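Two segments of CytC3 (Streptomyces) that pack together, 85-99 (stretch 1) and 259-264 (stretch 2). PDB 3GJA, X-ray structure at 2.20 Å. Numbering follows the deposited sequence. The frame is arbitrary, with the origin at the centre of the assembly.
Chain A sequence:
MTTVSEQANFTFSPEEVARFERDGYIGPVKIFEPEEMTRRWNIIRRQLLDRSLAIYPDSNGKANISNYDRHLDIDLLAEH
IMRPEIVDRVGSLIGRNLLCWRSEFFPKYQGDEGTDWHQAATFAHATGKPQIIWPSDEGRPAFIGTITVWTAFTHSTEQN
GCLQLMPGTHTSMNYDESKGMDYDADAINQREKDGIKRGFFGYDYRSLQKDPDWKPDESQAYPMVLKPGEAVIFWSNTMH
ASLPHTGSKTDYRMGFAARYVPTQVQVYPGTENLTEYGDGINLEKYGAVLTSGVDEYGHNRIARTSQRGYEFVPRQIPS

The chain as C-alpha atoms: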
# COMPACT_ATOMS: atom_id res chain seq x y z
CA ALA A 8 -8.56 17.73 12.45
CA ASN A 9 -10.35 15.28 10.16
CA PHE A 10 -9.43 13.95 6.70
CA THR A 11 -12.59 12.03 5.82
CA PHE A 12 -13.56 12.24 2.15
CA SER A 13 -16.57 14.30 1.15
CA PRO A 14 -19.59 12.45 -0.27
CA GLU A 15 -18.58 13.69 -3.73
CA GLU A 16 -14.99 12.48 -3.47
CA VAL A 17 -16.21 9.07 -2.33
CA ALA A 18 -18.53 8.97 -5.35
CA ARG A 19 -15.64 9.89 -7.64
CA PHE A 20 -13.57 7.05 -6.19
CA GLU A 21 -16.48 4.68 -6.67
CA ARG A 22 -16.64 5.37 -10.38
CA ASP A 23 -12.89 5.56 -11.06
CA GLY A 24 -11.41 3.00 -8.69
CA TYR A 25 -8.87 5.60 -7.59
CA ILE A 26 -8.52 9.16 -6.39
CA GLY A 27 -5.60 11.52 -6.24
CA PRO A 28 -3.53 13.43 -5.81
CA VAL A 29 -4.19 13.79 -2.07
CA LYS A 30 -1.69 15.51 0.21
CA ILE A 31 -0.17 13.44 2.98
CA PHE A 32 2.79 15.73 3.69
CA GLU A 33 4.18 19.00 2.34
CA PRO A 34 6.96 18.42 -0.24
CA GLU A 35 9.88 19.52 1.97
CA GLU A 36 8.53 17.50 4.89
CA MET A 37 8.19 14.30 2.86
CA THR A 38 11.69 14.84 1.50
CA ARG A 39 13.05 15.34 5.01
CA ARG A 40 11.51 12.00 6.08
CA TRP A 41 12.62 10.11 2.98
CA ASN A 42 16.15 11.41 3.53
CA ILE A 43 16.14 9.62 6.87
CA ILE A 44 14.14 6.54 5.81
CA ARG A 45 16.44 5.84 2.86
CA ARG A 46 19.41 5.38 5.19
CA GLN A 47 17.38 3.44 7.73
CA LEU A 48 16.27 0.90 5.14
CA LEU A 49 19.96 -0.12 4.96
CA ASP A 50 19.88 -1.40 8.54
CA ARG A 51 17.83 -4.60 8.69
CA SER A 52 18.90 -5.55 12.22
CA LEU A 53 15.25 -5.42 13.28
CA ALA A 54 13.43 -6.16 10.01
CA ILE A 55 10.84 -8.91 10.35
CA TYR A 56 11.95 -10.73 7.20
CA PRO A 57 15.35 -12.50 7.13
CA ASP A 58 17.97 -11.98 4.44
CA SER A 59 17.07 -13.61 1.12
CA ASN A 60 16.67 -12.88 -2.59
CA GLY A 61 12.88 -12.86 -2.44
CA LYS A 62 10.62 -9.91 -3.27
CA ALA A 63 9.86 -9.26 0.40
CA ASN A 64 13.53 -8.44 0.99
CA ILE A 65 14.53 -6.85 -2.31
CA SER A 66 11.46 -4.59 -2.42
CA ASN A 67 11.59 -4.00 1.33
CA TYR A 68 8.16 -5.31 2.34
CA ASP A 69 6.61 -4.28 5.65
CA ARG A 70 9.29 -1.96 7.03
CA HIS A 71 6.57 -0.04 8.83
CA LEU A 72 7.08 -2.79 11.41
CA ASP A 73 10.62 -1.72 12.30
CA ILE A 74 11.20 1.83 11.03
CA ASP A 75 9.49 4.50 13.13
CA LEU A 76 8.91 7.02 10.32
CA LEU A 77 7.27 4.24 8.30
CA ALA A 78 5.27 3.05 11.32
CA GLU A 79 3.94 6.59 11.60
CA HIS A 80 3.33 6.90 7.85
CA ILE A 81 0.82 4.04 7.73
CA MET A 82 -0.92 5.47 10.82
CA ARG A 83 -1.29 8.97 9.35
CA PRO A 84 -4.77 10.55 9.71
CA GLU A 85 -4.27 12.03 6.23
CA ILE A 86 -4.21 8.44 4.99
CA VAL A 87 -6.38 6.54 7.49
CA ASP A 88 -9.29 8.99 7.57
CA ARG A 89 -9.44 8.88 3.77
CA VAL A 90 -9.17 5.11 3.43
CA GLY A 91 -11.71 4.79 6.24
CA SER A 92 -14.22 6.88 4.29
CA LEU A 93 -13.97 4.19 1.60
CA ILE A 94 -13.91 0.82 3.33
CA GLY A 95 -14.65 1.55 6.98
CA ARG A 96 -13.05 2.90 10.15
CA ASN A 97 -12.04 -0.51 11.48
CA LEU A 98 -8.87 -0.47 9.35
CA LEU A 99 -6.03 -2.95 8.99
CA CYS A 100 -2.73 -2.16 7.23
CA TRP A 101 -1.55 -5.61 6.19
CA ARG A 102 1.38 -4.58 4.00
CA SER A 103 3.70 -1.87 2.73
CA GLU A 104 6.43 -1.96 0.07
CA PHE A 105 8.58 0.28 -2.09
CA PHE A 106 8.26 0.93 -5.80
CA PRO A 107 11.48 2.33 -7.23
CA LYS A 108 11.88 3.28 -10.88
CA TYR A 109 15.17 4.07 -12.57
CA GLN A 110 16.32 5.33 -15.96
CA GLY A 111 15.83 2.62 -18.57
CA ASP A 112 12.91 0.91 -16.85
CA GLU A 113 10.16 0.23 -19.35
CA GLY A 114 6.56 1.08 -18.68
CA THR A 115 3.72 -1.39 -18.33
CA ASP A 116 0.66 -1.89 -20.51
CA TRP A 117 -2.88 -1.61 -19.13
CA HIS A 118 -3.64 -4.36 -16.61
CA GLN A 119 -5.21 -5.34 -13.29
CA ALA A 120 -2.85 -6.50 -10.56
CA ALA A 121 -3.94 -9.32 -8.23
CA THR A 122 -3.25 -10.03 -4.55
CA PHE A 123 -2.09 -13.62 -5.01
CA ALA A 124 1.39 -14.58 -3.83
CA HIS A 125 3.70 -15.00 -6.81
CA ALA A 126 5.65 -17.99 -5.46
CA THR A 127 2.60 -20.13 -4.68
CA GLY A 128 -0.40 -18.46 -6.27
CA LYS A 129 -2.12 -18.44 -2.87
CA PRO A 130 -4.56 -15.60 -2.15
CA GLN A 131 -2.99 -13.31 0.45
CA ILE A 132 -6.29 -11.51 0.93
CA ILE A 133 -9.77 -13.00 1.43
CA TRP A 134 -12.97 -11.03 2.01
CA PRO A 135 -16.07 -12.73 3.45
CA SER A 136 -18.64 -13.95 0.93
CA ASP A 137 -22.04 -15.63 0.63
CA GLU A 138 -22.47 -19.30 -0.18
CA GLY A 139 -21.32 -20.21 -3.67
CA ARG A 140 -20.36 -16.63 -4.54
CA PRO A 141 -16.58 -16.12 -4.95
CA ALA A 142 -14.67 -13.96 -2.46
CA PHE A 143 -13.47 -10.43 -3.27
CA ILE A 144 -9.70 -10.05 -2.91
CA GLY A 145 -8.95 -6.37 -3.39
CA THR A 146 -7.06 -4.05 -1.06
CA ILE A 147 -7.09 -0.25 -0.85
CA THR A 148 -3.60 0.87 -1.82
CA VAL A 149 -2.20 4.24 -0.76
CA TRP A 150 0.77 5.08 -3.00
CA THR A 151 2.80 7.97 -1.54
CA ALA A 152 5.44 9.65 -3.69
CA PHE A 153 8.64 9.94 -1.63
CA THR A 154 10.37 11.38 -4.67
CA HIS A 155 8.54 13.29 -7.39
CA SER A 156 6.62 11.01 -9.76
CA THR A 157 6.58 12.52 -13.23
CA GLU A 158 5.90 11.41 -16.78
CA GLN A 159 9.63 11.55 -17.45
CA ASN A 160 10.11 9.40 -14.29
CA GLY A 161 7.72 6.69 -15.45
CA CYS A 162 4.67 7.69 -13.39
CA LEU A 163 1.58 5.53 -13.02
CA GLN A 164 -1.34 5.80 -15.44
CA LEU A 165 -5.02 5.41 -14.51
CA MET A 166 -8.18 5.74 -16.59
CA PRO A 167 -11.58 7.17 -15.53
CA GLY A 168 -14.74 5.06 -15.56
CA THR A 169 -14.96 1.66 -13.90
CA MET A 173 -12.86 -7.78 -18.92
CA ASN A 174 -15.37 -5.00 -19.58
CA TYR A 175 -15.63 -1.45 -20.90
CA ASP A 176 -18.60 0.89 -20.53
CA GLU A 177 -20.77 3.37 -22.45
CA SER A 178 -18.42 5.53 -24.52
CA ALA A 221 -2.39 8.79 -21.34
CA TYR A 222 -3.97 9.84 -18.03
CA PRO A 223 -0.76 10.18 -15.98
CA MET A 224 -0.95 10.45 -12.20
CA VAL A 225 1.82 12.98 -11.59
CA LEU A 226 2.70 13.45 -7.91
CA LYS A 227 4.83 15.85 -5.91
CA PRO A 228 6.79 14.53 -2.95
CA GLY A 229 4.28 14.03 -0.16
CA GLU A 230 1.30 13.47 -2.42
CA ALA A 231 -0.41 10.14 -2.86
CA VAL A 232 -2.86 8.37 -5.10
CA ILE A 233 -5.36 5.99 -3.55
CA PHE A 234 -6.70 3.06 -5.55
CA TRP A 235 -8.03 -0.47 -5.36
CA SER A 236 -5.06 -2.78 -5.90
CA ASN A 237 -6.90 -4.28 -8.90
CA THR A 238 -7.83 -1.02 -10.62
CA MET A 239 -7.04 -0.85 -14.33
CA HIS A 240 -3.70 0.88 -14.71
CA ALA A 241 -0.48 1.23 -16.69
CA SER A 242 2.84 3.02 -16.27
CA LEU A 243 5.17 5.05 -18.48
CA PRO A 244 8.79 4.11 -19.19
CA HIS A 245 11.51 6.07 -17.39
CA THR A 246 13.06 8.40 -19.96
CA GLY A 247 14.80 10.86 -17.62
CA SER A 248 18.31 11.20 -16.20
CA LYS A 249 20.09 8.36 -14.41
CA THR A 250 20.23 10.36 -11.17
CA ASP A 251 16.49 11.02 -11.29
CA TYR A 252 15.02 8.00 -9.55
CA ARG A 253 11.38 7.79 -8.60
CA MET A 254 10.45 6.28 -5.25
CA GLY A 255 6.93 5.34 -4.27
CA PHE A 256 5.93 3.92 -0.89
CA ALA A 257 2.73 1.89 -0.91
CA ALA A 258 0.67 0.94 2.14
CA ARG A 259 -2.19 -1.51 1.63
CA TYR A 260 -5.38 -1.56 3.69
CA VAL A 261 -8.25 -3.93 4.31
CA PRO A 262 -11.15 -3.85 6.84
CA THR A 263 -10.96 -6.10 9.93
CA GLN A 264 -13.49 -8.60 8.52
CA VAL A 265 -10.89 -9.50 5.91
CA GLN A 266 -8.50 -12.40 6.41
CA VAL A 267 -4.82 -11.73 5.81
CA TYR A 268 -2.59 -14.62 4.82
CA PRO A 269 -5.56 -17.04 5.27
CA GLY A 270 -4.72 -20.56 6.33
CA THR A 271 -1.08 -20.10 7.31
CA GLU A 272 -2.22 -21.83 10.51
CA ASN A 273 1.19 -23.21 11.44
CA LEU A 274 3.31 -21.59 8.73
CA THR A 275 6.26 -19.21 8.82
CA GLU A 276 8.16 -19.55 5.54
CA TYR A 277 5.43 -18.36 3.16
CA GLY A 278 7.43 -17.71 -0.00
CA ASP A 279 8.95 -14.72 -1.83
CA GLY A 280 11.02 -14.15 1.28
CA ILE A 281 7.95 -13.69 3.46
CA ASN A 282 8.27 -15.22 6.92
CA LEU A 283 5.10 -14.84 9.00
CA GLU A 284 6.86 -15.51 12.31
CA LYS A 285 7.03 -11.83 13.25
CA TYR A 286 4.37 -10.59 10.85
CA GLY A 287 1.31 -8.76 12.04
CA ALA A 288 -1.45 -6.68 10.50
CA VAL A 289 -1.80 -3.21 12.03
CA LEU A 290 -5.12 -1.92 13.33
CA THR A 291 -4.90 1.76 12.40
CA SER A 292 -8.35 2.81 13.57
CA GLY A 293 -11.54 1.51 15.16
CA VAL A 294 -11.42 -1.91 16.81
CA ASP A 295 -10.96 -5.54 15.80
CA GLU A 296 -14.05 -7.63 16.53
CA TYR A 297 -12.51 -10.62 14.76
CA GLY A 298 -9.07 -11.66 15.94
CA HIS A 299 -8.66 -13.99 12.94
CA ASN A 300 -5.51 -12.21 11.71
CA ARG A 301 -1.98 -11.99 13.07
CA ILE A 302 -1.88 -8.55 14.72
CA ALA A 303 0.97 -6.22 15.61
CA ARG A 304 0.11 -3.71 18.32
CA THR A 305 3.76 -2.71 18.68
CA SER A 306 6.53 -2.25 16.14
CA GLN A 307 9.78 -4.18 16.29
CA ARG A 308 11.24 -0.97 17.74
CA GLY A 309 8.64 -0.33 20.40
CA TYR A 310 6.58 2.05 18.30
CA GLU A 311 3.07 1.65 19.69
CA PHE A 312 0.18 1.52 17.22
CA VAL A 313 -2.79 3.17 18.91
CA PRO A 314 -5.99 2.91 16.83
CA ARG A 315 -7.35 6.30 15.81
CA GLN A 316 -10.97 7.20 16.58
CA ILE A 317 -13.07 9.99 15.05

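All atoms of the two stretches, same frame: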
# COMPACT_ATOMS: atom_id res chain seq x y z
N GLU A 85 -4.13 11.61 7.62
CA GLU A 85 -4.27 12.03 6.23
C GLU A 85 -4.48 10.81 5.33
O GLU A 85 -5.06 10.93 4.24
CB GLU A 85 -3.05 12.83 5.78
CG GLU A 85 -2.87 14.13 6.55
CD GLU A 85 -2.06 13.98 7.83
OE1 GLU A 85 -2.06 12.89 8.44
OE2 GLU A 85 -1.43 14.97 8.24
N ILE A 86 -4.02 9.65 5.77
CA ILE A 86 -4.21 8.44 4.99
C ILE A 86 -5.41 7.66 5.53
O ILE A 86 -6.36 7.38 4.81
CB ILE A 86 -2.97 7.52 5.02
CG1 ILE A 86 -1.84 8.15 4.20
CG2 ILE A 86 -3.31 6.15 4.45
CD1 ILE A 86 -0.55 7.33 4.20
N VAL A 87 -5.34 7.31 6.82
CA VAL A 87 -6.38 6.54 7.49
C VAL A 87 -7.79 7.12 7.42
O VAL A 87 -8.75 6.39 7.16
CB VAL A 87 -5.99 6.30 8.96
CG1 VAL A 87 -7.15 5.67 9.72
CG2 VAL A 87 -4.77 5.39 9.02
N ASP A 88 -7.95 8.42 7.65
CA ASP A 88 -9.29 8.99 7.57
C ASP A 88 -9.85 8.85 6.15
O ASP A 88 -11.05 8.64 5.97
CB ASP A 88 -9.30 10.48 7.96
CG ASP A 88 -8.97 10.71 9.42
OD1 ASP A 88 -9.07 9.76 10.22
OD2 ASP A 88 -8.63 11.86 9.76
N ARG A 89 -8.98 8.99 5.15
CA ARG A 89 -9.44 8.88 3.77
C ARG A 89 -9.76 7.45 3.38
O ARG A 89 -10.79 7.20 2.76
CB ARG A 89 -8.41 9.50 2.82
CG ARG A 89 -8.48 11.03 2.80
CD ARG A 89 -7.60 11.67 1.75
NE ARG A 89 -6.42 12.27 2.34
CZ ARG A 89 -6.09 13.55 2.25
NH1 ARG A 89 -6.85 14.40 1.58
NH2 ARG A 89 -4.99 13.99 2.84
N VAL A 90 -8.91 6.50 3.75
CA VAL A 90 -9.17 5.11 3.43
C VAL A 90 -10.45 4.69 4.16
O VAL A 90 -11.31 4.01 3.59
CB VAL A 90 -8.02 4.19 3.87
CG1 VAL A 90 -8.40 2.73 3.64
CG2 VAL A 90 -6.76 4.53 3.09
N GLY A 91 -10.56 5.11 5.42
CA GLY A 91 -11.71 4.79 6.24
C GLY A 91 -13.03 5.24 5.64
O GLY A 91 -14.05 4.60 5.83
N SER A 92 -13.01 6.37 4.93
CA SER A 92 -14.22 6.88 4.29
C SER A 92 -14.63 5.94 3.15
O SER A 92 -15.77 5.98 2.69
CB SER A 92 -13.96 8.26 3.69
OG SER A 92 -13.34 9.11 4.63
N LEU A 93 -13.71 5.10 2.71
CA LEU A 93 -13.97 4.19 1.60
C LEU A 93 -14.36 2.77 1.99
O LEU A 93 -15.31 2.22 1.46
CB LEU A 93 -12.74 4.13 0.68
CG LEU A 93 -12.54 5.18 -0.41
CD1 LEU A 93 -13.05 6.53 0.01
CD2 LEU A 93 -11.06 5.24 -0.76
N ILE A 94 -13.62 2.18 2.92
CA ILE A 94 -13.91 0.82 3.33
C ILE A 94 -14.16 0.60 4.82
O ILE A 94 -14.17 -0.54 5.29
CB ILE A 94 -12.78 -0.13 2.86
CG1 ILE A 94 -11.44 0.32 3.44
CG2 ILE A 94 -12.71 -0.13 1.33
CD1 ILE A 94 -10.31 -0.65 3.17
N GLY A 95 -14.36 1.68 5.57
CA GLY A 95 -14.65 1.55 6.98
C GLY A 95 -13.57 1.99 7.95
O GLY A 95 -12.39 1.91 7.64
N ARG A 96 -13.99 2.43 9.14
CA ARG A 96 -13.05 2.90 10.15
C ARG A 96 -12.31 1.81 10.93
O ARG A 96 -11.36 2.11 11.64
CB ARG A 96 -13.74 3.84 11.13
CG ARG A 96 -13.77 5.28 10.65
CD ARG A 96 -14.61 5.44 9.41
NE ARG A 96 -14.66 6.83 8.96
CZ ARG A 96 -15.47 7.29 8.01
NH1 ARG A 96 -16.32 6.46 7.41
NH2 ARG A 96 -15.44 8.57 7.67
N ASN A 97 -12.75 0.57 10.81
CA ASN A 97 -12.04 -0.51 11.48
C ASN A 97 -11.02 -0.99 10.44
O ASN A 97 -11.23 -1.99 9.77
CB ASN A 97 -13.00 -1.64 11.88
CG ASN A 97 -14.01 -1.19 12.94
OD1 ASN A 97 -13.66 -0.49 13.89
ND2 ASN A 97 -15.26 -1.61 12.78
N LEU A 98 -9.93 -0.23 10.33
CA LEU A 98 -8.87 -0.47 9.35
C LEU A 98 -7.63 -1.24 9.74
O LEU A 98 -7.02 -0.98 10.77
CB LEU A 98 -8.40 0.85 8.76
CG LEU A 98 -9.08 1.47 7.55
CD1 LEU A 98 -8.31 2.72 7.16
CD2 LEU A 98 -9.12 0.46 6.40
N LEU A 99 -7.22 -2.12 8.84
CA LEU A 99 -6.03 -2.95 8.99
C LEU A 99 -5.03 -2.64 7.86
O LEU A 99 -5.41 -2.59 6.69
CB LEU A 99 -6.43 -4.42 8.89
CG LEU A 99 -6.24 -5.42 10.03
CD1 LEU A 99 -6.61 -4.81 11.37
CD2 LEU A 99 -7.09 -6.66 9.72
N ARG A 259 -0.94 -0.88 2.04
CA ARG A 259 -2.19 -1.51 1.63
C ARG A 259 -3.13 -1.80 2.80
O ARG A 259 -2.72 -2.34 3.83
CB ARG A 259 -1.85 -2.77 0.83
CG ARG A 259 -0.50 -2.60 0.11
CD ARG A 259 -0.23 -3.59 -1.02
NE ARG A 259 -1.04 -3.29 -2.19
CZ ARG A 259 -0.59 -3.25 -3.43
NH1 ARG A 259 0.69 -3.48 -3.70
NH2 ARG A 259 -1.43 -2.98 -4.42
N TYR A 260 -4.39 -1.41 2.64
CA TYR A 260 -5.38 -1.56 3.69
C TYR A 260 -6.55 -2.47 3.37
O TYR A 260 -6.94 -2.64 2.21
CB TYR A 260 -5.92 -0.19 4.10
CG TYR A 260 -4.85 0.78 4.52
CD1 TYR A 260 -4.00 1.36 3.58
CD2 TYR A 260 -4.65 1.08 5.87
CE1 TYR A 260 -2.99 2.24 3.96
CE2 TYR A 260 -3.64 1.95 6.27
CZ TYR A 260 -2.81 2.53 5.31
OH TYR A 260 -1.79 3.36 5.71
N VAL A 261 -7.13 -3.02 4.42
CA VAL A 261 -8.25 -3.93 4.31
C VAL A 261 -9.02 -3.86 5.64
O VAL A 261 -8.42 -3.72 6.71
CB VAL A 261 -7.71 -5.35 4.05
CG1 VAL A 261 -7.49 -6.10 5.36
CG2 VAL A 261 -8.63 -6.08 3.11
N PRO A 262 -10.37 -3.91 5.59
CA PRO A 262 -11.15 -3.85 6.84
C PRO A 262 -10.92 -5.10 7.67
O PRO A 262 -10.53 -6.14 7.14
CB PRO A 262 -12.59 -3.70 6.34
CG PRO A 262 -12.56 -4.40 5.03
CD PRO A 262 -11.26 -3.92 4.42
N THR A 263 -11.16 -5.00 8.98
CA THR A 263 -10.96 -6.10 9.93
C THR A 263 -11.62 -7.45 9.58
O THR A 263 -11.10 -8.51 9.92
CB THR A 263 -11.44 -5.70 11.35
OG1 THR A 263 -12.76 -5.15 11.27
CG2 THR A 263 -10.50 -4.68 11.97
N GLN A 264 -12.76 -7.40 8.91
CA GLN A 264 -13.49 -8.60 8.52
C GLN A 264 -12.70 -9.42 7.51
O GLN A 264 -13.01 -10.60 7.29
CB GLN A 264 -14.82 -8.19 7.92
CG GLN A 264 -14.92 -6.67 7.74
CD GLN A 264 -15.34 -6.30 6.35
OE1 GLN A 264 -15.46 -5.12 6.03
NE2 GLN A 264 -15.56 -7.30 5.52

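A helix that leads through a tight turn into a β-strand can pack against the neighbouring strand twice, once through side chains from the helix and once through backbone from the strand. The contact between residues 85-99 and 259-264 of CytC3 is a compact example, burying 588 Å² in all between segments at least 160 residues apart in sequence.

The polar part of the contact is carried by the backbone. Leu-99 and Val-261 form an antiparallel hydrogen-bonded pair: Leu-99 N donates to Val-261 O at 2.9 Å, and Val-261 N donates to Leu-99 O, also at 2.9 Å. The second bond is the straighter, with an angle at hydrogen of 156° against 140°. Two residues further along stretch 2, and two back along stretch 1, the ladder gains another rung, Thr-263 N to Asn-97 O at 3.1 Å, although both of these residues lie outside the strands proper. Between the rungs sits the non-hydrogen-bonded pair Leu-98 and Pro-262, whose CA atoms are 4.8 Å apart. Proline has no amide hydrogen to give, and this position in the register asks for none from it across the pair.

Weaker CA-H...O contacts supplement the ladder and use the same carbonyls. Asn-97 O lies 3.5 Å from Pro-262 CA, and Leu-99 O lies 3.2 Å from Tyr-260 CA. Each oxygen thus meets an amide and the CA of the preceding residue together, as is common in antiparallel pairing.

Apolar contacts join the helix to the strand. Their axes approach to 9.3 Å, with 43° between their N-to-C directions, and Ile-86, Val-90 and Ile-94, spaced four residues apart, all direct their CA-to-CB bonds toward stretch 2. Tyr-260 answers the first two and has the largest area covered by the other stretch, 127 Å². Ile-86 CG2 is 3.8 Å from Tyr-260 CZ, Val-90 CG1 is 3.9 Å from Tyr-260 CB, and Leu-98 CD2 reaches that same Tyr-260 CB at 4.0 Å. The Leu-98 contact shows that the direction of a CA-to-CB bond does not settle where a side chain ends: its bond points away, yet its end comes nearer. The tyrosine hydroxyl, with Ile-86 CG2 at 3.4 Å from Tyr-260 OH, finds its hydrogen bonding elsewhere in the structure. Further along, Ile-94 CD1 packs on Pro-262 CD at 3.6 Å.

Leu-99 and Val-261 place their side chains on a shared face of the sheet, with Leu-99 CB 4.1 Å from Val-261 CG1. Leu-99 also extends to Thr-263, its CD1 lying 3.9 Å from Thr-263 CG2.

The turn linking the two modes depends on Gly-95, which leaves helical geometry with a phi of 110° and a psi of 151°. At these angles a CB would be jammed against the carbonyl oxygen of the preceding residue, so the backbone itself calls for glycine.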